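Local atomic coordinates of nidogen (Mus musculus, PDB entry 1NPE), a protein that probably ties laminin to collagen IV in basement membranes as a linker glycoprotein, its G3 YWTD beta-propeller domain providing the likely laminin-binding surface. Residues Asp101-Ala106 and Val115-Gly120. Numbering follows the deposited sequence.
Sequences DRIEVA and VLFDTG. With CD (cadmium ion), chain C.
Two backbone amides converge on the carbonyl oxygen of Ile103: Phe117 N reaches Ile103 O at 3.2 Å in a nearly straight bond, and Leu116 N lies at 2.8 Å from the same Ile103 O but is badly angled, which makes that bond weak. This is a classic beta bulge, with Leu116 and Phe117 together facing Ile103, and it shifts the register by one, so that Glu104 pairs with Val115 in a non-hydrogen-bonded pair. Ile103 N returns a bond to Phe117 O, completing the hydrogen-bonded pair. On the face of Glu104 and Val115, the side chain of Arg102 is extended from CG to NE and crosses that of Val115 at about a right angle; Val115 CG2 sits 3.9 Å above the guanidinium plane, offset toward its rim. At the edge of that plane Arg102 NE and NH2 both grip Glu104 OE2, each 2.9 Å from it, and both come from the same face of the carboxylate. Arg113 also holds Glu104 OE2, while Asp77 takes a second bond from Arg102 NH2. An alanine in place of Arg102 would probably leave Asp77 and Glu104 without this mate, although Glu104 would keep Arg113, and take away the guanidinium and CD that lie against the methyls of Val115. At the other end a water lies 2.8 Å from both Asp101 O and Asp118 O, and Asp101 OD1 binds the cadmium ion at 2.1 Å, with Ser98 and Val122 supplying carbonyl oxygens. The hairpin forms the outer two strands of a four-stranded blade in the six-bladed propeller, following strand 92-97, where Phe94 touches Val105 and Leu116. Ile103 CD1 and Phe117 CD2, 4.3 Å apart, lie on the other face, where Ile103 and Phe117 pack against Trp138 of strand 135-140 in the next blade.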
loop_
_atom_site.group_PDB
_atom_site.type_symbol
_atom_site.label_atom_id
_atom_site.label_comp_id
_atom_site.label_asym_id
_atom_site.label_seq_id
_atom_site.Cartn_x
_atom_site.Cartn_y
_atom_site.Cartn_z
ATOM N N ASP A 101 -8.886 1.891 -6.799
ATOM C CA ASP A 101 -8.077 1.958 -8.008
ATOM C C ASP A 101 -7.996 3.323 -8.659
ATOM O O ASP A 101 -8.384 3.511 -9.813
ATOM C CB ASP A 101 -8.530 0.890 -9.009
ATOM C CG ASP A 101 -8.307 -0.525 -8.486
ATOM O OD1 ASP A 101 -7.497 -0.699 -7.549
ATOM O OD2 ASP A 101 -8.952 -1.462 -8.999
ATOM N N ARG A 102 -7.447 4.278 -7.925
ATOM C CA ARG A 102 -7.329 5.610 -8.465
ATOM C C ARG A 102 -6.286 6.502 -7.829
ATOM O O ARG A 102 -5.600 6.122 -6.868
ATOM C CB ARG A 102 -8.697 6.296 -8.472
ATOM C CG ARG A 102 -9.375 6.416 -7.134
ATOM C CD ARG A 102 -10.855 6.654 -7.337
ATOM N NE ARG A 102 -11.429 7.401 -6.230
ATOM C CZ ARG A 102 -12.682 7.284 -5.808
ATOM N NH1 ARG A 102 -13.512 6.439 -6.403
ATOM N NH2 ARG A 102 -13.101 8.020 -4.787
ATOM N N ILE A 103 -6.085 7.639 -8.483
ATOM C CA ILE A 103 -5.166 8.659 -8.029
ATOM C C ILE A 103 -6.006 9.923 -7.972
ATOM O O ILE A 103 -6.598 10.336 -8.968
ATOM C CB ILE A 103 -3.973 8.839 -9.000
ATOM C CG1 ILE A 103 -3.074 7.599 -8.957
ATOM C CG2 ILE A 103 -3.167 10.082 -8.626
ATOM C CD1 ILE A 103 -2.002 7.585 -10.002
ATOM N N GLU A 104 -6.141 10.475 -6.777
ATOM C CA GLU A 104 -6.923 11.684 -6.605
ATOM C C GLU A 104 -6.052 12.872 -6.230
ATOM O O GLU A 104 -4.914 12.724 -5.786
ATOM C CB GLU A 104 -8.002 11.477 -5.541
ATOM C CG GLU A 104 -8.948 10.308 -5.826
ATOM C CD GLU A 104 -10.205 10.370 -4.985
ATOM O OE1 GLU A 104 -10.850 11.431 -4.970
ATOM O OE2 GLU A 104 -10.549 9.366 -4.337
ATOM N N VAL A 105 -6.591 14.057 -6.462
ATOM C CA VAL A 105 -5.907 15.288 -6.137
ATOM C C VAL A 105 -6.935 16.134 -5.390
ATOM O O VAL A 105 -8.139 15.997 -5.624
ATOM C CB VAL A 105 -5.388 15.998 -7.416
ATOM C CG1 VAL A 105 -6.536 16.290 -8.387
ATOM C CG2 VAL A 105 -4.649 17.272 -7.049
ATOM N N ALA A 106 -6.472 16.927 -4.429
ATOM C CA ALA A 106 -7.365 17.779 -3.642
ATOM C C ALA A 106 -6.589 18.916 -2.988
ATOM O O ALA A 106 -5.360 18.919 -3.000
ATOM C CB ALA A 106 -8.074 16.947 -2.571
ATOM N N VAL A 115 -10.832 13.082 -9.196
ATOM C CA VAL A 115 -10.200 11.826 -9.548
ATOM C C VAL A 115 -9.341 12.127 -10.765
ATOM O O VAL A 115 -9.854 12.349 -11.865
ATOM C CB VAL A 115 -11.247 10.730 -9.881
ATOM C CG1 VAL A 115 -10.558 9.457 -10.351
ATOM C CG2 VAL A 115 -12.105 10.431 -8.651
ATOM N N LEU A 116 -8.030 12.183 -10.551
ATOM C CA LEU A 116 -7.089 12.471 -11.625
ATOM C C LEU A 116 -7.010 11.307 -12.613
ATOM O O LEU A 116 -7.076 11.516 -13.820
ATOM C CB LEU A 116 -5.707 12.790 -11.042
ATOM C CG LEU A 116 -4.800 13.706 -11.870
ATOM C CD1 LEU A 116 -5.516 15.029 -12.157
ATOM C CD2 LEU A 116 -3.493 13.954 -11.126
ATOM N N PHE A 117 -6.891 10.087 -12.095
ATOM C CA PHE A 117 -6.819 8.892 -12.934
ATOM C C PHE A 117 -7.549 7.748 -12.240
ATOM O O PHE A 117 -7.496 7.632 -11.020
ATOM C CB PHE A 117 -5.363 8.456 -13.161
ATOM C CG PHE A 117 -4.496 9.500 -13.807
ATOM C CD1 PHE A 117 -4.671 9.840 -15.144
ATOM C CD2 PHE A 117 -3.486 10.129 -13.080
ATOM C CE1 PHE A 117 -3.853 10.794 -15.753
ATOM C CE2 PHE A 117 -2.660 11.087 -13.678
ATOM C CZ PHE A 117 -2.845 11.420 -15.020
ATOM N N ASP A 118 -8.189 6.877 -13.012
ATOM C CA ASP A 118 -8.896 5.749 -12.412
ATOM C C ASP A 118 -9.045 4.538 -13.322
ATOM O O ASP A 118 -9.925 3.700 -13.118
ATOM C CB ASP A 118 -10.263 6.177 -11.862
ATOM C CG ASP A 118 -11.228 6.602 -12.946
ATOM O OD1 ASP A 118 -10.793 6.805 -14.104
ATOM O OD2 ASP A 118 -12.429 6.722 -12.632
ATOM N N THR A 119 -8.203 4.474 -14.345
ATOM C CA THR A 119 -8.195 3.357 -15.276
ATOM C C THR A 119 -6.741 2.920 -15.358
ATOM O O THR A 119 -5.847 3.725 -15.115
ATOM C CB THR A 119 -8.721 3.756 -16.682
ATOM O OG1 THR A 119 -7.978 4.872 -17.188
ATOM C CG2 THR A 119 -10.198 4.117 -16.619
ATOM N N GLY A 120 -6.508 1.642 -15.643
ATOM C CA GLY A 120 -5.149 1.134 -15.728
ATOM C C GLY A 120 -4.420 1.090 -14.385
ATOM O O GLY A 120 -3.190 0.999 -14.340
HETATM CD CD CD C . -6.853 -2.552 -6.798
HETATM O O HOH W 1 -11.026 2.927 -10.673
HETATM O O HOH W 2 -7.441 -4.003 -8.720
HETATM O O HOH W 3 -5.469 -4.302 -5.411
HETATM O O HOH W 4 -9.084 -3.262 -5.501
#